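Local coordinates for uncharacterized protein (Bacteroides ovatus CL02T12C04, PDB 6PTM), which probably hydrolyses carrageenan chains or oligosaccharides from their ends, as an exo-carrageenase of glycoside hydrolase family 42, at residues A[322-327]-A[651-656]; A[331-336]-A[356-361]; A[362-367]-A[572-577]; A[311-316]-A[346-351]. All blocks are in the same frame, centred on the assembly; numbering follows the deposited sequence.

Contact 1 of 4, residues A[322-327]-A[651-656]; sequences NKHGNI and DEYGRK
Lys323 and Tyr653 meet where the C-terminal end of helix 310-324 faces a type I beta turn, Asp651 to Gly654, in the loop that joins strands 640-643 and 667-670 of the five-stranded parallel sheet. The backbones stand well apart, Lys323 CA lying 12.0 Å from Glu652 CA, so long side chains from opposite directions span the gap. Lys323 NZ donates to Tyr653 OH at 2.8 Å. Lys323 NZ also forms a salt bridge with Glu652 OE2 at 2.7 Å, using the anti lone pair of that oxygen. With chi1 at 180°, Lys323 CG lies over the His324 ring; bends farther out at chi2 and chi4 (-82°) bring NZ round to the phenol and the carboxylate. With only a methyl group here, as in alanine, the Glu652 carboxylate would probably lose its positive mate and the phenol one donor. His324 CE1 comes within 3.3 Å of Tyr653 OH, the two rings meeting obliquely at 37°. Asp362 of helix 358-385 binds both residues, through Tyr653 OH and His324 NE2. Within the turn, Asp651 OD1 accepts from Tyr653 N at 2.9 Å, an Asx turn, and from Arg655 N on the opposite face of the carboxylate.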
loop_
_atom_site.group_PDB
_atom_site.type_symbol
_atom_site.label_atom_id
_atom_site.label_comp_id
_atom_site.label_asym_id
_atom_site.label_seq_id
_atom_site.Cartn_x
_atom_site.Cartn_y
_atom_site.Cartn_z
ATOM N N ASN A 322 7.514 -33.239 2.061
ATOM C CA ASN A 322 8.685 -32.353 2.237
ATOM C C ASN A 322 8.714 -31.808 3.662
ATOM O O ASN A 322 9.783 -31.814 4.220
ATOM C CB ASN A 322 8.697 -31.199 1.241
ATOM C CG ASN A 322 9.900 -30.320 1.448
ATOM O OD1 ASN A 322 11.005 -30.738 1.148
ATOM N ND2 ASN A 322 9.693 -29.125 1.982
ATOM N N LYS A 323 7.583 -31.372 4.236
ATOM C CA LYS A 323 7.576 -30.767 5.587
ATOM C C LYS A 323 7.975 -31.842 6.607
ATOM O O LYS A 323 8.800 -31.556 7.481
ATOM C CB LYS A 323 6.199 -30.202 5.943
ATOM C CG LYS A 323 6.079 -29.551 7.333
ATOM C CD LYS A 323 7.006 -28.364 7.547
ATOM C CE LYS A 323 7.243 -27.958 8.992
ATOM N NZ LYS A 323 6.145 -27.114 9.501
ATOM N N HIS A 324 7.362 -33.022 6.550
ATOM C CA HIS A 324 7.406 -33.980 7.685
ATOM C C HIS A 324 8.451 -35.088 7.465
ATOM O O HIS A 324 8.837 -35.725 8.457
ATOM C CB HIS A 324 6.008 -34.563 7.950
ATOM C CG HIS A 324 5.032 -33.565 8.467
ATOM N ND1 HIS A 324 5.182 -32.945 9.707
ATOM C CD2 HIS A 324 3.921 -33.054 7.896
ATOM C CE1 HIS A 324 4.178 -32.105 9.876
ATOM N NE2 HIS A 324 3.400 -32.130 8.771
ATOM N N GLY A 325 8.830 -35.368 6.220
ATOM C CA GLY A 325 9.860 -36.373 5.882
ATOM C C GLY A 325 9.297 -37.786 5.861
ATOM O O GLY A 325 9.399 -38.428 4.835
ATOM N N ASN A 326 8.708 -38.238 6.964
ATOM C CA ASN A 326 8.116 -39.593 7.047
ATOM C C ASN A 326 6.691 -39.473 7.584
ATOM O O ASN A 326 6.388 -38.533 8.396
ATOM C CB ASN A 326 9.011 -40.551 7.853
ATOM C CG ASN A 326 9.114 -40.176 9.317
ATOM O OD1 ASN A 326 8.122 -40.199 10.033
ATOM N ND2 ASN A 326 10.311 -39.866 9.787
ATOM N N ILE A 327 5.823 -40.366 7.107
ATOM C CA ILE A 327 4.373 -40.330 7.441
ATOM C C ILE A 327 4.187 -40.490 8.952
ATOM O O ILE A 327 3.174 -40.021 9.470
ATOM C CB ILE A 327 3.575 -41.380 6.646
ATOM C CG1 ILE A 327 2.063 -41.133 6.766
ATOM C CG2 ILE A 327 3.947 -42.803 7.074
ATOM C CD1 ILE A 327 1.575 -39.869 6.077
ATOM N N ASP A 651 7.025 -24.681 19.225
ATOM C CA ASP A 651 7.144 -24.674 17.750
ATOM C C ASP A 651 5.760 -24.396 17.162
ATOM O O ASP A 651 4.809 -24.120 17.946
ATOM C CB ASP A 651 7.764 -25.975 17.237
ATOM C CG ASP A 651 6.970 -27.223 17.534
ATOM O OD1 ASP A 651 5.779 -27.135 17.798
ATOM O OD2 ASP A 651 7.564 -28.277 17.488
ATOM N N GLU A 652 5.653 -24.531 15.847
ATOM C CA GLU A 652 4.439 -24.196 15.068
ATOM C C GLU A 652 3.353 -25.231 15.336
ATOM O O GLU A 652 2.195 -24.999 14.893
ATOM C CB GLU A 652 4.766 -24.050 13.579
ATOM C CG GLU A 652 5.221 -25.341 12.913
ATOM C CD GLU A 652 6.712 -25.640 12.875
ATOM O OE1 GLU A 652 7.435 -25.330 13.865
ATOM O OE2 GLU A 652 7.137 -26.272 11.881
ATOM N N TYR A 653 3.689 -26.325 16.028
ATOM C CA TYR A 653 2.714 -27.383 16.374
ATOM C C TYR A 653 2.390 -27.337 17.867
ATOM O O TYR A 653 1.697 -28.241 18.286
ATOM C CB TYR A 653 3.216 -28.751 15.897
ATOM C CG TYR A 653 3.450 -28.802 14.415
ATOM C CD1 TYR A 653 2.397 -28.620 13.532
ATOM C CD2 TYR A 653 4.721 -28.979 13.896
ATOM C CE1 TYR A 653 2.599 -28.677 12.166
ATOM C CE2 TYR A 653 4.939 -29.028 12.534
ATOM C CZ TYR A 653 3.875 -28.855 11.670
ATOM O OH TYR A 653 4.099 -28.884 10.321
ATOM N N GLY A 654 2.787 -26.283 18.582
ATOM C CA GLY A 654 2.536 -26.120 20.025
ATOM C C GLY A 654 3.375 -27.053 20.891
ATOM O O GLY A 654 3.021 -27.230 22.082
ATOM N N ARG A 655 4.443 -27.646 20.357
ATOM C CA ARG A 655 5.289 -28.560 21.152
ATOM C C ARG A 655 6.319 -27.691 21.897
ATOM O O ARG A 655 6.937 -26.805 21.236
ATOM C CB ARG A 655 5.933 -29.630 20.254
ATOM C CG ARG A 655 4.955 -30.543 19.522
ATOM C CD ARG A 655 5.595 -31.565 18.565
ATOM N NE ARG A 655 6.381 -30.977 17.468
ATOM C CZ ARG A 655 6.875 -31.624 16.397
ATOM N NH1 ARG A 655 6.686 -32.922 16.194
ATOM N NH2 ARG A 655 7.585 -30.954 15.515
ATOM N N LYS A 656 6.553 -27.954 23.194
ATOM C CA LYS A 656 7.536 -27.204 24.031
ATOM C C LYS A 656 8.839 -27.173 23.243
ATOM O O LYS A 656 9.243 -28.199 22.742
ATOM C CB LYS A 656 7.768 -27.813 25.425
#

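Contact 2 of 4, residues A[331-336]-A[356-361]; sequences NELWST and GSPMYF
Met359 lies across the flat face of Trp334, the methionine chain crossing the indole at about a right angle. Met359 CG sits 3.7 Å from the centroid of the six-membered ring of Trp334 and only 8° off its normal, a CH-pi contact. The sulfur follows over the same ring: Met359 SD lies 4.2 Å from the centroid of the six-membered ring of Trp334, which makes this a Met-aromatic contact as well. A chi1 of 176° sets Met359 CG opposite its own backbone N, and this carries the chain across the indole face before it bends at chi3. Beside this pair, the Pro358 ring is a bump pressed against the last turn of helix 327-334. Pro358 CG comes to 3.3 Å from Leu333 O, and Pro358 CB to 3.8 Å from Leu333 CB. Shortening Trp334 to an alanine is likely to open a gap against Met359 and to take from Asp362 OD2 the indole N-H. No hydrogen bond joins the segments, so complementary shape carries the contact. It closes the corner between helix 327-334 and the start of helix 358-385, with Phe316 and Leu320 of helix 310-324 also touching the indole and Tyr653 packing on Pro358.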
loop_
_atom_site.group_PDB
_atom_site.type_symbol
_atom_site.label_atom_id
_atom_site.label_comp_id
_atom_site.label_asym_id
_atom_site.label_seq_id
_atom_site.Cartn_x
_atom_site.Cartn_y
_atom_site.Cartn_z
ATOM N N ASN A 331 1.529 -38.450 11.235
ATOM C CA ASN A 331 0.509 -39.223 11.993
ATOM C C ASN A 331 0.569 -38.791 13.471
ATOM O O ASN A 331 -0.496 -38.646 14.061
ATOM C CB ASN A 331 0.712 -40.741 11.840
ATOM C CG ASN A 331 0.139 -41.313 10.556
ATOM O OD1 ASN A 331 -0.737 -40.727 9.913
ATOM N ND2 ASN A 331 0.629 -42.463 10.145
ATOM N N GLU A 332 1.764 -38.641 14.042
ATOM C CA GLU A 332 1.969 -38.210 15.447
ATOM C C GLU A 332 1.319 -36.836 15.634
ATOM O O GLU A 332 0.755 -36.593 16.692
ATOM C CB GLU A 332 3.447 -38.013 15.791
ATOM C CG GLU A 332 4.241 -39.271 16.033
ATOM C CD GLU A 332 5.756 -39.078 15.941
ATOM O OE1 GLU A 332 6.224 -37.897 15.988
ATOM O OE2 GLU A 332 6.472 -40.102 15.773
ATOM N N LEU A 333 1.488 -35.922 14.682
ATOM C CA LEU A 333 1.003 -34.515 14.859
ATOM C C LEU A 333 -0.502 -34.415 14.585
ATOM O O LEU A 333 -1.211 -33.717 15.317
ATOM C CB LEU A 333 1.790 -33.578 13.949
ATOM C CG LEU A 333 3.222 -33.316 14.405
ATOM C CD1 LEU A 333 4.064 -32.712 13.295
ATOM C CD2 LEU A 333 3.256 -32.450 15.661
ATOM N N TRP A 334 -0.976 -35.083 13.545
ATOM C CA TRP A 334 -2.385 -34.995 13.116
ATOM C C TRP A 334 -3.279 -35.965 13.917
ATOM O O TRP A 334 -4.492 -35.892 13.703
ATOM C CB TRP A 334 -2.462 -35.350 11.644
ATOM C CG TRP A 334 -2.037 -34.314 10.673
ATOM C CD1 TRP A 334 -0.991 -33.443 10.760
ATOM C CD2 TRP A 334 -2.592 -34.162 9.363
ATOM N NE1 TRP A 334 -0.908 -32.698 9.604
ATOM C CE2 TRP A 334 -1.836 -33.164 8.707
ATOM C CE3 TRP A 334 -3.622 -34.809 8.665
ATOM C CZ2 TRP A 334 -2.144 -32.741 7.419
ATOM C CZ3 TRP A 334 -3.904 -34.402 7.380
ATOM C CH2 TRP A 334 -3.187 -33.359 6.781
ATOM N N SER A 335 -2.687 -36.911 14.673
ATOM C CA SER A 335 -3.359 -38.048 15.363
ATOM C C SER A 335 -4.074 -38.919 14.331
ATOM O O SER A 335 -5.250 -39.146 14.470
ATOM C CB SER A 335 -4.307 -37.578 16.422
ATOM O OG SER A 335 -3.574 -36.862 17.395
ATOM N N THR A 336 -3.357 -39.370 13.314
ATOM C CA THR A 336 -3.912 -40.116 12.180
ATOM C C THR A 336 -3.098 -41.409 12.064
ATOM O O THR A 336 -2.104 -41.548 12.822
ATOM C CB THR A 336 -3.936 -39.260 10.903
ATOM O OG1 THR A 336 -2.628 -38.709 10.758
ATOM C CG2 THR A 336 -4.961 -38.134 10.914
ATOM N N GLY A 356 -5.012 -23.825 15.496
ATOM C CA GLY A 356 -4.131 -24.246 16.601
ATOM C C GLY A 356 -3.712 -25.696 16.435
ATOM O O GLY A 356 -2.704 -26.069 17.014
ATOM N N SER A 357 -4.456 -26.479 15.670
ATOM C CA SER A 357 -4.135 -27.905 15.428
ATOM C C SER A 357 -3.078 -27.983 14.341
ATOM O O SER A 357 -2.982 -27.101 13.468
ATOM C CB SER A 357 -5.314 -28.705 15.022
ATOM O OG SER A 357 -5.804 -28.240 13.775
ATOM N N PRO A 358 -2.276 -29.059 14.368
ATOM C CA PRO A 358 -1.282 -29.296 13.324
ATOM C C PRO A 358 -1.846 -29.414 11.912
ATOM O O PRO A 358 -1.251 -28.780 11.050
ATOM C CB PRO A 358 -0.587 -30.572 13.812
ATOM C CG PRO A 358 -0.697 -30.426 15.316
ATOM C CD PRO A 358 -2.145 -30.013 15.490
ATOM N N MET A 359 -2.986 -30.079 11.708
ATOM C CA MET A 359 -3.541 -30.221 10.348
ATOM C C MET A 359 -3.897 -28.820 9.810
ATOM O O MET A 359 -3.686 -28.556 8.615
ATOM C CB MET A 359 -4.775 -31.115 10.284
ATOM C CG MET A 359 -5.324 -31.128 8.898
ATOM S SD MET A 359 -6.763 -32.149 8.612
ATOM C CE MET A 359 -7.996 -31.223 9.538
ATOM N N TYR A 360 -4.432 -27.973 10.670
ATOM C CA TYR A 360 -4.829 -26.599 10.301
ATOM C C TYR A 360 -3.587 -25.832 9.910
ATOM O O TYR A 360 -3.635 -25.122 8.889
ATOM C CB TYR A 360 -5.560 -25.945 11.462
ATOM C CG TYR A 360 -6.038 -24.535 11.224
ATOM C CD1 TYR A 360 -5.173 -23.449 11.349
ATOM C CD2 TYR A 360 -7.371 -24.273 10.945
ATOM C CE1 TYR A 360 -5.623 -22.147 11.191
ATOM C CE2 TYR A 360 -7.832 -22.979 10.795
ATOM C CZ TYR A 360 -6.966 -21.911 10.947
ATOM O OH TYR A 360 -7.436 -20.638 10.793
ATOM N N PHE A 361 -2.545 -25.908 10.740
ATOM C CA PHE A 361 -1.306 -25.163 10.489
ATOM C C PHE A 361 -0.773 -25.543 9.104
ATOM O O PHE A 361 -0.405 -24.680 8.296
ATOM C CB PHE A 361 -0.248 -25.455 11.551
ATOM C CG PHE A 361 1.004 -24.735 11.166
ATOM C CD1 PHE A 361 1.927 -25.328 10.335
ATOM C CD2 PHE A 361 1.159 -23.407 11.505
ATOM C CE1 PHE A 361 3.038 -24.633 9.900
ATOM C CE2 PHE A 361 2.251 -22.698 11.047
ATOM C CZ PHE A 361 3.191 -23.312 10.247
#

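Contact 3 of 4, residues A[362-367]-A[572-577]; sequences DFMAFN and SSINKA
Met364 and Ala365, neighbours on helix 358-385, share one partner, Ile574 of helix 570-575, the helix that follows strand 564-567 of the five-stranded parallel sheet. The contact therefore joins helix 358-385 to the part of the chain built on that sheet. Asp362, the first residue of 362-367, starts away from Ile574, its carboxylate serving partners on other elements. Met364 starts toward the isoleucine, and Met364 CA lies 7.0 Å from Ile574 CA. The base of the side chain does the touching: Met364 CB is 3.7 Å from Ile574 CG2, and Met364 CG is 4.1 Å from the same methyl. A bend at chi2 (-39°) then leads the sulfur end away from the isoleucine. Ala365 receives the other branch, with Ile574 CD1 lying 4.2 Å from Ala365 N and 4.4 Å from Ala365 CB. The fork of Ile574 explains this division: CG2 stands anti to the backbone N, while the other branch runs out extended (chi2 173°). Farther on, Phe366 packs against Phe316 of helix 310-324. Phe361 also touches Ile574. Between the two segments there is neither a hydrogen bond nor a charge pair, and all three touching residues are buried. The contact thus rests on van der Waals fit and, probably, on the burial of apolar surface, with little in its chemistry to fix direction beyond the shape of the branched side chain.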
loop_
_atom_site.group_PDB
_atom_site.type_symbol
_atom_site.label_atom_id
_atom_site.label_comp_id
_atom_site.label_asym_id
_atom_site.label_seq_id
_atom_site.Cartn_x
_atom_site.Cartn_y
_atom_site.Cartn_z
ATOM N N ASP A 362 -0.676 -26.845 8.874
ATOM C CA ASP A 362 -0.147 -27.442 7.627
ATOM C C ASP A 362 -0.973 -26.947 6.450
ATOM O O ASP A 362 -0.366 -26.597 5.404
ATOM C CB ASP A 362 -0.108 -28.961 7.720
ATOM C CG ASP A 362 1.082 -29.479 8.520
ATOM O OD1 ASP A 362 1.980 -28.652 8.874
ATOM O OD2 ASP A 362 1.086 -30.675 8.822
ATOM N N PHE A 363 -2.299 -26.960 6.581
ATOM C CA PHE A 363 -3.191 -26.563 5.465
ATOM C C PHE A 363 -2.903 -25.093 5.087
ATOM O O PHE A 363 -2.753 -24.770 3.886
ATOM C CB PHE A 363 -4.649 -26.795 5.846
ATOM C CG PHE A 363 -5.554 -26.883 4.654
ATOM C CD1 PHE A 363 -5.935 -28.116 4.157
ATOM C CD2 PHE A 363 -6.057 -25.731 4.064
ATOM C CE1 PHE A 363 -6.728 -28.195 3.022
ATOM C CE2 PHE A 363 -6.881 -25.816 2.950
ATOM C CZ PHE A 363 -7.209 -27.050 2.428
ATOM N N MET A 364 -2.805 -24.212 6.088
ATOM C CA MET A 364 -2.654 -22.758 5.851
ATOM C C MET A 364 -1.243 -22.479 5.310
ATOM O O MET A 364 -1.121 -21.629 4.400
ATOM C CB MET A 364 -2.913 -21.937 7.120
ATOM C CG MET A 364 -4.311 -22.058 7.676
ATOM S SD MET A 364 -5.591 -22.103 6.429
ATOM C CE MET A 364 -7.027 -22.354 7.479
ATOM N N ALA A 365 -0.228 -23.192 5.820
ATOM C CA ALA A 365 1.185 -23.040 5.421
ATOM C C ALA A 365 1.331 -23.505 3.966
ATOM O O ALA A 365 1.932 -22.774 3.162
ATOM C CB ALA A 365 2.061 -23.830 6.369
ATOM N N PHE A 366 0.724 -24.653 3.641
ATOM C CA PHE A 366 0.690 -25.199 2.271
ATOM C C PHE A 366 -0.018 -24.176 1.368
ATOM O O PHE A 366 0.482 -23.910 0.262
ATOM C CB PHE A 366 0.027 -26.578 2.209
ATOM C CG PHE A 366 -0.458 -26.900 0.813
ATOM C CD1 PHE A 366 0.450 -27.157 -0.200
ATOM C CD2 PHE A 366 -1.799 -26.878 0.485
ATOM C CE1 PHE A 366 0.023 -27.393 -1.496
ATOM C CE2 PHE A 366 -2.231 -27.132 -0.811
ATOM C CZ PHE A 366 -1.314 -27.399 -1.800
ATOM N N ASN A 367 -1.162 -23.631 1.808
ATOM C CA ASN A 367 -1.959 -22.747 0.933
ATOM C C ASN A 367 -1.070 -21.536 0.550
ATOM O O ASN A 367 -1.053 -21.125 -0.634
ATOM C CB ASN A 367 -3.277 -22.341 1.604
ATOM C CG ASN A 367 -4.303 -21.758 0.643
ATOM O OD1 ASN A 367 -4.368 -22.179 -0.506
ATOM N ND2 ASN A 367 -5.113 -20.815 1.105
ATOM N N SER A 572 3.319 -17.954 14.645
ATOM C CA SER A 572 2.336 -17.323 15.567
ATOM C C SER A 572 1.111 -16.811 14.814
ATOM O O SER A 572 0.032 -16.958 15.386
ATOM C CB SER A 572 2.950 -16.231 16.415
ATOM O OG SER A 572 3.779 -16.764 17.437
ATOM N N SER A 573 1.227 -16.214 13.611
ATOM C CA SER A 573 0.049 -15.603 12.929
ATOM C C SER A 573 -0.928 -16.685 12.491
ATOM O O SER A 573 -2.155 -16.444 12.543
ATOM C CB SER A 573 0.442 -14.692 11.782
ATOM O OG SER A 573 1.255 -15.374 10.849
ATOM N N ILE A 574 -0.433 -17.839 12.018
ATOM C CA ILE A 574 -1.329 -18.931 11.557
ATOM C C ILE A 574 -2.044 -19.562 12.767
ATOM O O ILE A 574 -3.233 -19.830 12.641
ATOM C CB ILE A 574 -0.566 -19.944 10.689
ATOM C CG1 ILE A 574 -0.087 -19.304 9.370
ATOM C CG2 ILE A 574 -1.447 -21.166 10.447
ATOM C CD1 ILE A 574 0.827 -20.221 8.524
ATOM N N ASN A 575 -1.355 -19.794 13.889
ATOM C CA ASN A 575 -1.903 -20.557 15.047
ATOM C C ASN A 575 -2.771 -19.653 15.942
ATOM O O ASN A 575 -3.678 -20.176 16.577
ATOM C CB ASN A 575 -0.808 -21.197 15.902
ATOM C CG ASN A 575 -0.235 -22.452 15.288
ATOM O OD1 ASN A 575 -0.974 -23.418 15.153
ATOM N ND2 ASN A 575 1.061 -22.442 14.939
ATOM N N LYS A 576 -2.562 -18.340 15.971
ATOM C CA LYS A 576 -3.309 -17.451 16.905
ATOM C C LYS A 576 -4.460 -16.741 16.183
ATOM O O LYS A 576 -4.359 -16.435 14.997
ATOM C CB LYS A 576 -2.383 -16.431 17.564
ATOM C CG LYS A 576 -1.394 -16.956 18.579
ATOM C CD LYS A 576 -0.405 -15.900 19.019
ATOM C CE LYS A 576 -1.079 -14.608 19.475
ATOM N NZ LYS A 576 -0.096 -13.589 19.925
ATOM N N ALA A 577 -5.559 -16.542 16.901
ATOM C CA ALA A 577 -6.769 -15.877 16.395
ATOM C C ALA A 577 -6.426 -14.407 16.149
ATOM O O ALA A 577 -6.943 -13.854 15.191
ATOM C CB ALA A 577 -7.904 -16.024 17.396
#

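Contact 4 of 4, residues A[311-316]-A[346-351]; sequences YAYEEF and GPRIMQ
Tyr313 OH is gripped by a backbone amide and a water. Gly346 N donates to Tyr313 OH at 2.9 Å, a weak bond bent to 119°, and the water lies 2.7 Å from the same OH, in plane at the ring edge. That water also donates to Pro347 O at 2.8 Å, bridging the phenol to the loop 346-351, which runs between helices 327-334 and 358-385. Gly346 lies tight against the hydroxyl: a beta carbon on it would lie about 3.0 Å from Tyr313 OH and would clash with Pro347 CD. The ring itself carries Arg348, whose guanidinium lies flat over one face with the planes 10° apart. Arg348 CZ is 4.0 Å from the Tyr313 ring centroid, an arrangement that is both a stack and a cation-pi contact. A bend at chi2 (52°) helps turn the arginine chain back over the tyrosine, and Arg348 CD packs 3.6 Å from Tyr313 CD1. On the opposite face of the ring lies Phe316 CD2. The guanidinium is held flat by its own loop, Arg348 NH1 donating to Gly346 O at 2.7 Å in both the carbonyl and guanidinium planes. Salt bridges to Asp345 and Glu310 hold it further. These partners probably fix the rotation of the guanidinium and offset its positive charge, while the sandwiched phenol ties the loop to helix 310-324.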
loop_
_atom_site.group_PDB
_atom_site.type_symbol
_atom_site.label_atom_id
_atom_site.label_comp_id
_atom_site.label_asym_id
_atom_site.label_seq_id
_atom_site.Cartn_x
_atom_site.Cartn_y
_atom_site.Cartn_z
ATOM N N TYR A 311 -6.460 -31.660 -7.526
ATOM C CA TYR A 311 -5.079 -31.351 -7.982
ATOM C C TYR A 311 -4.334 -30.670 -6.824
ATOM O O TYR A 311 -3.169 -31.063 -6.541
ATOM C CB TYR A 311 -5.062 -30.549 -9.295
ATOM C CG TYR A 311 -5.216 -31.385 -10.548
ATOM C CD1 TYR A 311 -4.205 -32.210 -11.025
ATOM C CD2 TYR A 311 -6.406 -31.385 -11.245
ATOM C CE1 TYR A 311 -4.373 -32.998 -12.161
ATOM C CE2 TYR A 311 -6.600 -32.163 -12.378
ATOM C CZ TYR A 311 -5.579 -32.971 -12.844
ATOM O OH TYR A 311 -5.824 -33.711 -13.970
ATOM N N ALA A 312 -4.973 -29.721 -6.122
ATOM C CA ALA A 312 -4.339 -28.939 -5.034
ATOM C C ALA A 312 -4.059 -29.866 -3.849
ATOM O O ALA A 312 -2.992 -29.740 -3.256
ATOM C CB ALA A 312 -5.206 -27.750 -4.623
ATOM N N TYR A 313 -4.993 -30.746 -3.485
ATOM C CA TYR A 313 -4.800 -31.677 -2.352
ATOM C C TYR A 313 -3.638 -32.632 -2.664
ATOM O O TYR A 313 -2.849 -32.967 -1.737
ATOM C CB TYR A 313 -6.092 -32.414 -1.999
ATOM C CG TYR A 313 -6.090 -32.818 -0.553
ATOM C CD1 TYR A 313 -6.497 -31.930 0.430
ATOM C CD2 TYR A 313 -5.502 -34.013 -0.141
ATOM C CE1 TYR A 313 -6.421 -32.262 1.772
ATOM C CE2 TYR A 313 -5.411 -34.357 1.199
ATOM C CZ TYR A 313 -5.896 -33.491 2.161
ATOM O OH TYR A 313 -5.768 -33.800 3.485
ATOM N N GLU A 314 -3.515 -33.079 -3.923
ATOM C CA GLU A 314 -2.337 -33.886 -4.338
ATOM C C GLU A 314 -1.046 -33.069 -4.126
ATOM O O GLU A 314 -0.050 -33.630 -3.631
ATOM C CB GLU A 314 -2.553 -34.423 -5.762
ATOM C CG GLU A 314 -1.412 -35.305 -6.259
ATOM C CD GLU A 314 -1.093 -36.538 -5.418
ATOM O OE1 GLU A 314 -1.994 -37.065 -4.686
ATOM O OE2 GLU A 314 0.070 -36.938 -5.457
ATOM N N GLU A 315 -1.051 -31.760 -4.415
ATOM C CA GLU A 315 0.136 -30.914 -4.131
ATOM C C GLU A 315 0.350 -30.844 -2.613
ATOM O O GLU A 315 1.509 -30.976 -2.143
ATOM C CB GLU A 315 -0.006 -29.537 -4.791
ATOM C CG GLU A 315 0.052 -29.616 -6.301
ATOM C CD GLU A 315 1.292 -30.289 -6.853
ATOM O OE1 GLU A 315 2.388 -29.829 -6.541
ATOM O OE2 GLU A 315 1.147 -31.333 -7.514
ATOM N N PHE A 316 -0.727 -30.740 -1.849
ATOM C CA PHE A 316 -0.654 -30.763 -0.366
ATOM C C PHE A 316 0.098 -32.014 0.140
ATOM O O PHE A 316 0.937 -31.887 1.048
ATOM C CB PHE A 316 -2.057 -30.634 0.242
ATOM C CG PHE A 316 -2.119 -30.463 1.740
ATOM C CD1 PHE A 316 -1.182 -29.722 2.441
ATOM C CD2 PHE A 316 -3.173 -31.014 2.451
ATOM C CE1 PHE A 316 -1.281 -29.571 3.823
ATOM C CE2 PHE A 316 -3.301 -30.820 3.823
ATOM C CZ PHE A 316 -2.348 -30.093 4.504
ATOM N N GLY A 346 -7.570 -35.867 4.419
ATOM C CA GLY A 346 -8.327 -34.904 5.237
ATOM C C GLY A 346 -9.216 -33.983 4.403
ATOM O O GLY A 346 -9.302 -34.053 3.182
ATOM N N PRO A 347 -9.972 -33.115 5.099
ATOM C CA PRO A 347 -10.887 -32.200 4.449
ATOM C C PRO A 347 -10.148 -31.213 3.532
ATOM O O PRO A 347 -8.991 -30.843 3.802
ATOM C CB PRO A 347 -11.612 -31.458 5.589
ATOM C CG PRO A 347 -10.977 -31.934 6.900
ATOM C CD PRO A 347 -10.032 -33.069 6.568
ATOM N N ARG A 348 -10.809 -30.872 2.439
ATOM C CA ARG A 348 -10.331 -29.899 1.415
ATOM C C ARG A 348 -10.640 -28.445 1.826
ATOM O O ARG A 348 -10.322 -27.542 1.074
ATOM C CB ARG A 348 -10.998 -30.192 0.072
ATOM C CG ARG A 348 -10.263 -31.241 -0.756
ATOM C CD ARG A 348 -9.980 -32.533 -0.017
ATOM N NE ARG A 348 -9.671 -33.608 -0.950
ATOM C CZ ARG A 348 -9.265 -34.819 -0.598
ATOM N NH1 ARG A 348 -9.061 -35.123 0.668
ATOM N NH2 ARG A 348 -9.037 -35.725 -1.537
ATOM N N ILE A 349 -11.272 -28.234 2.969
ATOM C CA ILE A 349 -11.566 -26.899 3.549
ATOM C C ILE A 349 -11.423 -27.045 5.062
ATOM O O ILE A 349 -11.702 -28.148 5.554
ATOM C CB ILE A 349 -12.970 -26.441 3.103
ATOM C CG1 ILE A 349 -13.166 -24.946 3.367
ATOM C CG2 ILE A 349 -14.064 -27.288 3.771
ATOM C CD1 ILE A 349 -14.251 -24.328 2.533
ATOM N N MET A 350 -10.961 -25.997 5.750
ATOM C CA MET A 350 -10.717 -26.013 7.184
ATOM C C MET A 350 -11.954 -25.450 7.909
ATOM O O MET A 350 -12.773 -24.693 7.303
ATOM C CB MET A 350 -9.485 -25.182 7.545
ATOM C CG MET A 350 -8.180 -25.772 7.043
ATOM S SD MET A 350 -7.776 -27.298 7.873
ATOM C CE MET A 350 -8.368 -28.442 6.637
ATOM N N GLN A 351 -12.047 -25.789 9.184
ATOM C CA GLN A 351 -13.023 -25.199 10.138
ATOM C C GLN A 351 -12.262 -24.226 11.041
ATOM O O GLN A 351 -11.124 -24.544 11.448
ATOM C CB GLN A 351 -13.740 -26.325 10.906
ATOM C CG GLN A 351 -14.460 -27.345 10.015
ATOM C CD GLN A 351 -15.559 -26.749 9.167
ATOM O OE1 GLN A 351 -16.317 -25.893 9.627
ATOM N NE2 GLN A 351 -15.673 -27.198 7.919
HETATM O O HOH W 1 -6.799 -31.918 5.168
#

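How the contacts relate
Contacts 1 and 3 are buried, contact 4 is partly buried and contact 2 lies at the surface, all on the same side of the chain's centre. Helix 310-324 serves contacts 1 and 4, and helix 358-385 serves contacts 2 and 3. Contacts 2 and 4 join helices 310-324, 327-334 and 358-385 and the loop between the last two, whereas contacts 1 and 3 tie two of these helices to connections of the five-stranded parallel sheet, the first by charge and hydrogen bonds, the second by apolar fit alone. Contact 2 is also apolar but uses an aromatic face, and contact 4 adds charge to one. Asp362 links three of them: its carboxylate, from contact 3, meets side chains of contacts 1 and 2.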